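PDB 2X3E: 3-oxoacyl-[acyl-carrier-protein] synthase 3 from Pseudomonas aeruginosa, which probably catalyses the first condensation of fatty acid synthesis, joining the acetyl group of acetyl-CoA to malonyl-ACP to give acetoacetyl-ACP. Local coordinates for residues E17-N22 and V42-I47; V73-L78 and G129-A134; L146-R151 and S208-M213; H246-Q251 and R270-I275. The protein carries 1 engineered substitution. One frame throughout, in Å; residues are numbered along the deposited sequence.

Interaction 1: residues E17-N22 and V42-I47; sequences EAVLSN and VRQRHI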
# COMPACT_ATOMS: atom_id res chain seq x y z
N GLU A 17 -6.93 -23.61 9.24
CA GLU A 17 -7.43 -24.96 9.44
C GLU A 17 -8.96 -25.01 9.53
O GLU A 17 -9.59 -25.87 8.91
CB GLU A 17 -6.82 -25.55 10.71
CG GLU A 17 -6.92 -27.05 10.81
CD GLU A 17 -6.12 -27.59 11.98
OE1 GLU A 17 -6.68 -27.65 13.09
OE2 GLU A 17 -4.95 -27.96 11.78
N ALA A 18 -9.53 -24.09 10.29
CA ALA A 18 -10.97 -24.07 10.54
C ALA A 18 -11.76 -23.82 9.26
O ALA A 18 -11.39 -22.97 8.45
CB ALA A 18 -11.33 -23.01 11.60
N VAL A 19 -12.84 -24.57 9.08
CA VAL A 19 -13.66 -24.46 7.89
C VAL A 19 -15.11 -24.21 8.31
O VAL A 19 -15.60 -24.81 9.26
CB VAL A 19 -13.55 -25.74 7.04
CG1 VAL A 19 -14.47 -25.68 5.84
CG2 VAL A 19 -12.11 -25.95 6.58
N LEU A 20 -15.78 -23.30 7.60
CA LEU A 20 -17.20 -23.04 7.80
C LEU A 20 -17.99 -23.70 6.67
O LEU A 20 -17.89 -23.29 5.51
CB LEU A 20 -17.47 -21.53 7.84
CG LEU A 20 -18.91 -21.09 8.11
CD1 LEU A 20 -19.31 -21.39 9.54
CD2 LEU A 20 -19.10 -19.61 7.80
N SER A 21 -18.77 -24.72 7.01
CA SER A 21 -19.60 -25.43 6.04
C SER A 21 -20.95 -24.75 5.88
O SER A 21 -21.36 -23.95 6.73
CB SER A 21 -19.83 -26.87 6.49
OG SER A 21 -20.66 -26.89 7.64
N ASN A 22 -21.66 -25.08 4.80
CA ASN A 22 -23.02 -24.60 4.60
C ASN A 22 -23.95 -25.02 5.73
O ASN A 22 -24.76 -24.22 6.20
CB ASN A 22 -23.57 -25.08 3.26
CG ASN A 22 -22.95 -24.35 2.08
OD1 ASN A 22 -22.00 -23.59 2.24
ND2 ASN A 22 -23.48 -24.59 0.89
N VAL A 42 -20.40 -21.51 -3.35
CA VAL A 42 -19.36 -21.78 -2.36
C VAL A 42 -19.89 -22.82 -1.37
O VAL A 42 -20.96 -22.63 -0.78
CB VAL A 42 -18.98 -20.50 -1.59
CG1 VAL A 42 -17.97 -20.82 -0.49
CG2 VAL A 42 -18.42 -19.46 -2.55
N ARG A 43 -19.15 -23.90 -1.19
CA ARG A 43 -19.53 -24.97 -0.27
C ARG A 43 -18.74 -24.93 1.03
O ARG A 43 -19.23 -25.38 2.06
CB ARG A 43 -19.41 -26.33 -0.95
CG ARG A 43 -20.32 -26.48 -2.17
CD ARG A 43 -20.94 -27.87 -2.29
NE ARG A 43 -21.96 -27.91 -3.33
CZ ARG A 43 -22.75 -28.96 -3.60
NH1 ARG A 43 -22.64 -30.09 -2.90
NH2 ARG A 43 -23.65 -28.88 -4.57
N GLN A 44 -17.52 -24.40 1.00
CA GLN A 44 -16.80 -24.15 2.25
C GLN A 44 -15.86 -22.96 2.17
O GLN A 44 -15.47 -22.50 1.09
CB GLN A 44 -16.08 -25.41 2.74
CG GLN A 44 -15.13 -26.06 1.75
CD GLN A 44 -14.11 -26.98 2.42
OE1 GLN A 44 -14.47 -27.90 3.17
NE2 GLN A 44 -12.84 -26.75 2.15
N ARG A 45 -15.51 -22.46 3.35
CA ARG A 45 -14.61 -21.33 3.46
C ARG A 45 -13.77 -21.47 4.73
O ARG A 45 -14.26 -21.94 5.76
CB ARG A 45 -15.36 -19.98 3.36
CG ARG A 45 -16.50 -19.69 4.36
CD ARG A 45 -17.72 -20.61 4.29
NE ARG A 45 -18.70 -20.34 3.24
CZ ARG A 45 -19.73 -21.14 2.95
NH1 ARG A 45 -20.58 -20.83 1.99
NH2 ARG A 45 -19.91 -22.28 3.62
N HIS A 46 -12.49 -21.14 4.61
CA HIS A 46 -11.55 -21.28 5.71
C HIS A 46 -11.57 -20.02 6.56
O HIS A 46 -11.63 -18.90 6.03
CB HIS A 46 -10.15 -21.59 5.18
CG HIS A 46 -10.04 -22.94 4.53
ND1 HIS A 46 -9.44 -24.02 5.14
CD2 HIS A 46 -10.48 -23.39 3.33
CE1 HIS A 46 -9.51 -25.07 4.35
NE2 HIS A 46 -10.14 -24.71 3.24
N ILE A 47 -11.53 -20.20 7.88
CA ILE A 47 -11.77 -19.12 8.83
C ILE A 47 -10.54 -18.93 9.72
O ILE A 47 -10.12 -19.85 10.42
CB ILE A 47 -13.03 -19.41 9.70
CG1 ILE A 47 -14.27 -19.59 8.80
CG2 ILE A 47 -13.27 -18.30 10.71
CD1 ILE A 47 -14.67 -18.34 8.02
O HOH W 1 -20.92 -27.03 2.75
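Arg45 swings its guanidinium against Leu20 O and Asn22 in the small two-stranded antiparallel sheet formed by strands 19-21 and 44-46. NH2 of Arg45 donates to Asn22 OD1 at 2.8 Å and also to Leu20 O at 2.9 Å. NH1 of Arg45 adds a bond to Asn22 OD1 at 3.1 Å, so two nitrogens of one arginine hold a single amide oxygen end-on. Both acceptors lie close to the guanidinium plane, although NH2 stands well above the carbonyl plane of Leu20. With CG of Arg45 wedged between its backbone N and carbonyl carbon (chi1 57°), a further bend at chi2 sets CD 3.7 Å from Leu20 CB. Ile47 CG1 meets the same Leu20 CB. In the backbone of the same pair, Leu20 N gives a nearly straight 2.7 Å bond to Arg45 O; the return bond from Arg45 N to Leu20 O is weak. Two residues further along each strand, past the non-hydrogen-bonded pair Val19 and His46, Ile47 N donates to Ala18 O.

Further out, Asp33 OD1 takes a bond from Asn22 ND2, which helps fix the amide's rotation, and Arg45 NH1 has a second acceptor in Ala155 O. Gln44 NE2 is bonded to Glu277 O, and the Val42 side chain lies about 6 Å from that of Asn280, a predicted active-site residue. On the sheet face bearing Val19 and His46, a bond between His46 ND1 and Pro16 O steadies the imidazole, and Val19 CG2 sits over one face of that ring, offset toward the rim and 3.5 Å from His46 CE1.

Interaction 2: residues V73-L78 and G129-A134; sequences VDAVVL and GLADSA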
# COMPACT_ATOMS: atom_id res chain seq x y z
N VAL A 73 15.08 -12.70 -0.18
CA VAL A 73 14.64 -11.78 -1.22
C VAL A 73 14.86 -10.34 -0.72
O VAL A 73 15.02 -10.12 0.49
CB VAL A 73 13.16 -12.01 -1.62
CG1 VAL A 73 12.98 -13.40 -2.24
CG2 VAL A 73 12.22 -11.82 -0.42
N ASP A 74 14.86 -9.37 -1.64
CA ASP A 74 15.17 -7.98 -1.28
C ASP A 74 13.97 -7.23 -0.73
O ASP A 74 14.13 -6.22 -0.04
CB ASP A 74 15.73 -7.22 -2.49
CG ASP A 74 17.11 -7.67 -2.89
OD1 ASP A 74 17.94 -7.96 -2.00
OD2 ASP A 74 17.38 -7.73 -4.11
N ALA A 75 12.77 -7.72 -1.05
CA ALA A 75 11.53 -7.00 -0.79
C ALA A 75 10.40 -7.95 -0.41
O ALA A 75 10.32 -9.08 -0.92
CB ALA A 75 11.13 -6.19 -2.03
N VAL A 76 9.55 -7.50 0.51
CA VAL A 76 8.36 -8.23 0.92
C VAL A 76 7.16 -7.29 0.90
O VAL A 76 7.09 -6.35 1.68
CB VAL A 76 8.49 -8.84 2.34
CG1 VAL A 76 7.22 -9.58 2.71
CG2 VAL A 76 9.71 -9.77 2.41
N VAL A 77 6.21 -7.55 0.00
CA VAL A 77 5.03 -6.70 -0.14
C VAL A 77 3.77 -7.52 0.10
O VAL A 77 3.63 -8.62 -0.43
CB VAL A 77 5.00 -6.03 -1.53
CG1 VAL A 77 3.67 -5.30 -1.77
CG2 VAL A 77 6.18 -5.07 -1.66
N LEU A 78 2.88 -7.01 0.96
CA LEU A 78 1.58 -7.62 1.18
C LEU A 78 0.50 -6.79 0.52
O LEU A 78 0.39 -5.58 0.78
CB LEU A 78 1.24 -7.76 2.67
CG LEU A 78 2.15 -8.47 3.67
CD1 LEU A 78 1.32 -9.06 4.81
CD2 LEU A 78 3.07 -9.53 3.05
N GLY A 129 15.28 -1.71 -10.91
CA GLY A 129 16.55 -1.97 -10.23
C GLY A 129 16.58 -1.65 -8.74
O GLY A 129 17.66 -1.56 -8.14
N LEU A 130 15.41 -1.49 -8.12
CA LEU A 130 15.33 -1.20 -6.68
C LEU A 130 15.31 -2.48 -5.85
O LEU A 130 15.47 -2.43 -4.62
CB LEU A 130 14.10 -0.34 -6.37
CG LEU A 130 14.30 1.18 -6.48
CD1 LEU A 130 15.11 1.56 -7.69
CD2 LEU A 130 12.97 1.90 -6.48
N ALA A 131 15.11 -3.61 -6.52
CA ALA A 131 15.18 -4.93 -5.91
C ALA A 131 15.54 -5.93 -7.01
O ALA A 131 15.18 -5.73 -8.16
CB ALA A 131 13.84 -5.30 -5.28
N ASP A 132 16.25 -7.00 -6.64
CA ASP A 132 16.58 -8.08 -7.59
C ASP A 132 15.69 -9.30 -7.38
O ASP A 132 15.68 -10.21 -8.21
CB ASP A 132 18.05 -8.48 -7.47
CG ASP A 132 19.00 -7.33 -7.81
OD1 ASP A 132 18.65 -6.45 -8.63
OD2 ASP A 132 20.12 -7.33 -7.27
N SER A 133 14.94 -9.31 -6.28
CA SER A 133 13.98 -10.37 -5.98
C SER A 133 12.97 -9.87 -4.96
O SER A 133 13.25 -8.93 -4.21
CB SER A 133 14.69 -11.61 -5.45
OG SER A 133 15.41 -11.29 -4.27
N ALA A 134 11.81 -10.51 -4.92
CA ALA A 134 10.72 -10.05 -4.06
C ALA A 134 9.72 -11.14 -3.78
O ALA A 134 9.48 -12.02 -4.61
CB ALA A 134 10.01 -8.88 -4.70
O HOH W 2 17.79 -10.83 -4.51
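CG of Asp74 lies anti to its own carbonyl carbon (chi1 -70°), beside the backbone N, and the carboxylate it carries meets Asp132 N, while OG of Ser133 is tucked between its backbone N and carbonyl carbon (chi1 59°), close to Val73 CA and Asp74 N. Asp74 OD2 accepts from Asp132 N at 2.9 Å, using the lone pair that faces away from the other oxygen. Asp74 N turns to Ser133 twice: it donates to Ser133 O at 3.1 Å from well above the carbonyl plane, and weakly to Ser133 OG. That hydroxyl is also 3.2 Å from Val73 CA. Ser133 N, buried here, has no partner anywhere in the model. Asp74 OD2 and Asp132 OD2 come within 4.2 Å, their carboxylates steeply inclined to each other; a salt bridge from Asp132 OD1 to Arg4 probably eases the repulsion. On the inner side, Ala75 CB rests against Ala134 CB at 4.0 Å and near Ala131 CB, with Val122 and Ile126 of helix 114-127 touching Ala134. Here strands 75-79 and 133-140 begin their parallel run in the five-stranded mixed sheet, where the crossover from 104-109 through helix 114-127 passes 75-79 to reach 133-140, as in the thiolase fold.

Interaction 3: residues L146-R151 and S208-M213; sequences LDPADR and SNYFRM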
# COMPACT_ATOMS: atom_id res chain seq x y z
N LEU A 146 -16.85 -9.36 8.71
CA LEU A 146 -18.22 -9.61 8.28
C LEU A 146 -19.20 -9.41 9.43
O LEU A 146 -18.89 -9.69 10.58
CB LEU A 146 -18.36 -11.03 7.72
CG LEU A 146 -17.45 -11.35 6.52
CD1 LEU A 146 -17.73 -12.75 5.98
CD2 LEU A 146 -17.61 -10.30 5.41
N ASP A 147 -20.39 -8.92 9.09
CA ASP A 147 -21.51 -8.87 10.02
C ASP A 147 -21.90 -10.31 10.34
O ASP A 147 -22.22 -11.07 9.43
CB ASP A 147 -22.68 -8.13 9.37
CG ASP A 147 -23.86 -7.92 10.31
OD1 ASP A 147 -23.97 -8.61 11.35
OD2 ASP A 147 -24.70 -7.06 9.99
N PRO A 148 -21.85 -10.70 11.64
CA PRO A 148 -22.25 -12.05 12.05
C PRO A 148 -23.63 -12.48 11.56
O PRO A 148 -23.86 -13.67 11.35
CB PRO A 148 -22.25 -11.98 13.58
CG PRO A 148 -21.31 -10.89 13.90
CD PRO A 148 -21.42 -9.89 12.79
N ALA A 149 -24.53 -11.52 11.39
CA ALA A 149 -25.93 -11.80 11.04
C ALA A 149 -26.18 -11.79 9.53
O ALA A 149 -27.30 -12.07 9.10
CB ALA A 149 -26.83 -10.80 11.72
N ASP A 150 -25.16 -11.48 8.73
CA ASP A 150 -25.33 -11.33 7.29
C ASP A 150 -25.02 -12.62 6.53
O ASP A 150 -23.86 -12.98 6.35
CB ASP A 150 -24.45 -10.20 6.76
CG ASP A 150 -24.80 -9.81 5.34
OD1 ASP A 150 -24.12 -10.26 4.40
OD2 ASP A 150 -25.80 -9.06 5.18
N ARG A 151 -26.07 -13.29 6.06
CA ARG A 151 -25.90 -14.59 5.40
C ARG A 151 -25.24 -14.49 4.02
O ARG A 151 -24.52 -15.40 3.63
CB ARG A 151 -27.22 -15.34 5.32
CG ARG A 151 -28.24 -14.77 4.35
CD ARG A 151 -29.53 -15.58 4.42
NE ARG A 151 -30.57 -15.04 3.54
CZ ARG A 151 -31.71 -14.46 3.94
NH1 ARG A 151 -32.00 -14.31 5.23
NH2 ARG A 151 -32.56 -14.02 3.03
N SER A 208 -18.07 -1.78 15.17
CA SER A 208 -19.07 -2.51 14.39
C SER A 208 -18.94 -2.12 12.91
O SER A 208 -19.94 -2.01 12.19
CB SER A 208 -20.48 -2.21 14.90
OG SER A 208 -20.59 -2.49 16.28
N ASN A 209 -17.70 -1.92 12.46
CA ASN A 209 -17.43 -1.53 11.07
C ASN A 209 -17.36 -2.77 10.17
O ASN A 209 -16.29 -3.37 9.99
CB ASN A 209 -16.16 -0.66 10.97
CG ASN A 209 -14.90 -1.36 11.48
OD1 ASN A 209 -14.90 -1.95 12.56
ND2 ASN A 209 -13.82 -1.26 10.72
N TYR A 210 -18.51 -3.16 9.64
CA TYR A 210 -18.64 -4.39 8.87
C TYR A 210 -18.57 -4.15 7.37
O TYR A 210 -18.98 -3.09 6.88
CB TYR A 210 -19.96 -5.10 9.18
CG TYR A 210 -20.16 -5.53 10.62
CD1 TYR A 210 -21.36 -5.29 11.28
CD2 TYR A 210 -19.14 -6.18 11.32
CE1 TYR A 210 -21.55 -5.68 12.60
CE2 TYR A 210 -19.33 -6.58 12.65
CZ TYR A 210 -20.54 -6.32 13.28
OH TYR A 210 -20.74 -6.71 14.58
N PHE A 211 -18.07 -5.14 6.65
CA PHE A 211 -18.04 -5.09 5.19
C PHE A 211 -19.47 -5.12 4.65
O PHE A 211 -20.31 -5.90 5.12
CB PHE A 211 -17.26 -6.27 4.62
CG PHE A 211 -17.30 -6.34 3.11
CD1 PHE A 211 -18.12 -7.26 2.47
CD2 PHE A 211 -16.53 -5.48 2.34
CE1 PHE A 211 -18.17 -7.33 1.09
CE2 PHE A 211 -16.57 -5.54 0.96
CZ PHE A 211 -17.39 -6.46 0.33
N ARG A 212 -19.75 -4.24 3.69
CA ARG A 212 -21.01 -4.26 2.97
C ARG A 212 -20.77 -4.21 1.47
O ARG A 212 -19.79 -3.63 1.00
CB ARG A 212 -21.93 -3.11 3.40
CG ARG A 212 -21.43 -1.71 3.11
CD ARG A 212 -22.58 -0.71 3.21
NE ARG A 212 -22.13 0.67 3.35
CZ ARG A 212 -21.67 1.44 2.35
NH1 ARG A 212 -21.58 0.98 1.11
NH2 ARG A 212 -21.30 2.69 2.62
N MET A 213 -21.67 -4.85 0.72
CA MET A 213 -21.62 -4.80 -0.73
C MET A 213 -23.01 -4.78 -1.35
O MET A 213 -23.94 -5.41 -0.85
CB MET A 213 -20.83 -5.99 -1.28
CG MET A 213 -21.46 -7.35 -1.03
SD MET A 213 -20.41 -8.70 -1.63
CE MET A 213 -20.10 -8.19 -3.32
O HOH W 3 -20.64 -8.42 6.17
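Phe211 O and Asp147 N are joined through one water, which donates to Phe211 O at 2.7 Å and accepts from Asp147 N at 3.0 Å. It links the segment leading into strand 212-213 to a type I beta turn, Asp147 to Asp150, that runs into helix 151-156. No direct hydrogen bond crosses between the segments; beside the water the work is done by the Tyr210 ring. CG of Tyr210 is anti to its carbonyl carbon (chi1 -61°), and Asp147 CA sits over the ring centre, 3.7 Å from the centroid, in a CH-pi contact. Ser208 O lies over the opposite face, offset toward the rim. The Asp147 carboxylate is turned only 19° from the ring plane, with Asp147 CB against Tyr210 CD1, and Pro148 CD reaches Tyr210 CZ at 3.7 Å.

On the buried side, Leu146 CD2 packs on Phe211 CB at 4.1 Å. The Phe211 ring meets Phe142 edge-to-face, and its side chain comes within about 7 Å of that of Asn280 and 8 Å of that of Ala112, an engineered residue at a predicted active-site position. Just before Tyr210, Asn209 O accepts from Arg199 of the second subunit. The turn itself is braced by Asp150 N bonding to Asp147 O and by an Asx turn, in which Ala149 N donates to Asp147 OD1 at 3.0 Å, from above the carboxylate plane.

Interaction 4: residues H246-Q251 and R270-I275; sequences HLVPHQ and RVVSNI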
# COMPACT_ATOMS: atom_id res chain seq x y z
N HIS A 246 -4.79 -20.45 -19.85
CA HIS A 246 -5.22 -20.29 -18.46
C HIS A 246 -5.69 -18.87 -18.15
O HIS A 246 -4.95 -17.91 -18.32
CB HIS A 246 -4.08 -20.64 -17.50
CG HIS A 246 -3.40 -21.93 -17.83
ND1 HIS A 246 -4.04 -23.14 -17.73
CD2 HIS A 246 -2.14 -22.19 -18.23
CE1 HIS A 246 -3.20 -24.10 -18.08
NE2 HIS A 246 -2.04 -23.55 -18.39
N LEU A 247 -6.93 -18.77 -17.70
CA LEU A 247 -7.47 -17.52 -17.16
C LEU A 247 -7.67 -17.72 -15.66
O LEU A 247 -8.40 -18.62 -15.25
CB LEU A 247 -8.79 -17.18 -17.83
CG LEU A 247 -9.42 -15.84 -17.41
CD1 LEU A 247 -8.49 -14.68 -17.67
CD2 LEU A 247 -10.76 -15.66 -18.14
N VAL A 248 -7.02 -16.88 -14.87
CA VAL A 248 -7.10 -16.96 -13.41
C VAL A 248 -7.68 -15.66 -12.87
O VAL A 248 -6.95 -14.71 -12.59
CB VAL A 248 -5.73 -17.23 -12.76
CG1 VAL A 248 -5.92 -17.60 -11.30
CG2 VAL A 248 -4.99 -18.33 -13.49
N PRO A 249 -9.00 -15.59 -12.76
CA PRO A 249 -9.65 -14.40 -12.25
C PRO A 249 -9.74 -14.36 -10.72
O PRO A 249 -9.66 -15.40 -10.05
CB PRO A 249 -11.05 -14.50 -12.85
CG PRO A 249 -11.28 -15.93 -12.99
CD PRO A 249 -9.98 -16.55 -13.32
N HIS A 250 -9.92 -13.16 -10.19
CA HIS A 250 -10.36 -13.01 -8.82
C HIS A 250 -11.64 -13.83 -8.67
O HIS A 250 -12.57 -13.71 -9.48
CB HIS A 250 -10.61 -11.53 -8.49
CG HIS A 250 -11.47 -11.32 -7.29
ND1 HIS A 250 -11.22 -11.92 -6.08
CD2 HIS A 250 -12.59 -10.58 -7.12
CE1 HIS A 250 -12.15 -11.56 -5.21
NE2 HIS A 250 -12.99 -10.74 -5.81
N GLN A 251 -11.68 -14.66 -7.64
CA GLN A 251 -12.77 -15.60 -7.43
C GLN A 251 -13.95 -14.88 -6.75
O GLN A 251 -14.25 -15.11 -5.58
CB GLN A 251 -12.28 -16.80 -6.60
CG GLN A 251 -10.99 -17.46 -7.14
CD GLN A 251 -11.24 -18.40 -8.31
OE1 GLN A 251 -11.91 -19.41 -8.16
NE2 GLN A 251 -10.67 -18.07 -9.48
N ARG A 270 -11.04 -23.58 -19.14
CA ARG A 270 -9.76 -22.88 -19.07
C ARG A 270 -9.69 -21.87 -17.92
O ARG A 270 -8.61 -21.35 -17.63
CB ARG A 270 -9.47 -22.16 -20.38
CG ARG A 270 -9.36 -23.10 -21.55
CD ARG A 270 -8.83 -22.40 -22.77
NE ARG A 270 -9.02 -23.20 -23.98
CZ ARG A 270 -8.66 -22.82 -25.20
NH1 ARG A 270 -8.05 -21.65 -25.39
NH2 ARG A 270 -8.89 -23.61 -26.23
N VAL A 271 -10.82 -21.59 -17.28
CA VAL A 271 -10.83 -20.72 -16.10
C VAL A 271 -10.41 -21.55 -14.89
O VAL A 271 -11.04 -22.58 -14.58
CB VAL A 271 -12.21 -20.09 -15.86
CG1 VAL A 271 -12.18 -19.20 -14.62
CG2 VAL A 271 -12.64 -19.29 -17.09
N VAL A 272 -9.35 -21.12 -14.22
CA VAL A 272 -8.85 -21.80 -13.02
C VAL A 272 -9.69 -21.33 -11.83
O VAL A 272 -9.76 -20.13 -11.55
CB VAL A 272 -7.37 -21.48 -12.75
CG1 VAL A 272 -6.86 -22.24 -11.50
CG2 VAL A 272 -6.52 -21.82 -13.96
N SER A 273 -10.34 -22.27 -11.15
CA SER A 273 -11.28 -21.93 -10.08
C SER A 273 -11.30 -22.95 -8.93
O SER A 273 -11.42 -24.15 -9.16
CB SER A 273 -12.69 -21.80 -10.65
OG SER A 273 -13.63 -21.57 -9.61
N ASN A 274 -11.18 -22.44 -7.71
CA ASN A 274 -11.38 -23.23 -6.49
C ASN A 274 -12.35 -22.56 -5.52
O ASN A 274 -12.35 -22.87 -4.33
CB ASN A 274 -10.04 -23.50 -5.80
CG ASN A 274 -9.35 -22.22 -5.34
OD1 ASN A 274 -9.58 -21.15 -5.88
ND2 ASN A 274 -8.48 -22.35 -4.35
N ILE A 275 -13.19 -21.66 -6.03
CA ILE A 275 -14.10 -20.88 -5.17
C ILE A 275 -15.05 -21.76 -4.36
O ILE A 275 -15.47 -21.39 -3.27
CB ILE A 275 -14.88 -19.83 -6.00
CG1 ILE A 275 -15.48 -18.76 -5.08
CG2 ILE A 275 -15.96 -20.49 -6.87
CD1 ILE A 275 -16.09 -17.60 -5.81
O HOH W 4 -6.79 -23.59 -16.98
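Val248 and Val272 meet through their CG2 methyls, 3.8 Å apart, with Ile286 and Ala289 of helix 285-295 packing on the Val248 side chain. Next to them Pro249 and Val271 cross at about a right angle, Pro249 CD lying 3.7 Å from Val271 CG1. Two backbone bonds hold the segments together: Val272 N donates to Leu247 O at 2.9 Å, and Leu247 N to Arg270 O at 3.1 Å, almost straight. Strand 246-249 is an edge strand, within this chain, of the four-stranded mixed sheet in the C-terminal half of this thiolase-type fold; 270-275 runs beside it in nearly the same direction, on the side away from strand 304-311.

Past the strand comes His250, a predicted active-site residue, whose ND1 bonds to Ser285 OG and whose side chain touches Asn280 and the engineered Ala112. Gln251, where the predicted ACP-binding region begins, turns back toward 270-275, and a bend at chi2 (-80°) brings CD over toward Ser273. NE2 of Gln251 donates to Pro249 O at 2.9 Å and to Val272 O at 3.1 Å. Gln251 OE1 takes Ser273 OG in the amide plane at 3.1 Å, on a lone pair, and Asn274 N from above that plane, so that acceptor and donor ends of the buried amide are both engaged, which restrains its rotation. At the far end, one water joins His246 ND1 to Arg270 O, while His246 NE2 bonds to Arg300 N.

In the fold
The four contacts follow one another along the chain without nesting or crossing. Interaction 1 comes first, closing a mainly helical excursion over helices 22-28 and 33-40. Interaction 2 then returns the chain to the five-stranded sheet after strand 104-109 and helix 114-127; it lies across the chain's centre from interaction 1, about 33 Å away between centres. Interaction 3 spans the longest loop, 56 residues, bringing the region after strand 133-140 to the residues just before short strand 212-213. Interaction 4 closes the loop through helix 254-264 on the second sheet. Only interactions 1 and 4 touch, Val42 CG2 lying 3.6 Å from Ile275 O; interactions 1, 3 and 4 each place one side chain (Val42, Phe211, Ile275) about 5 to 7 Å from that of Asn280.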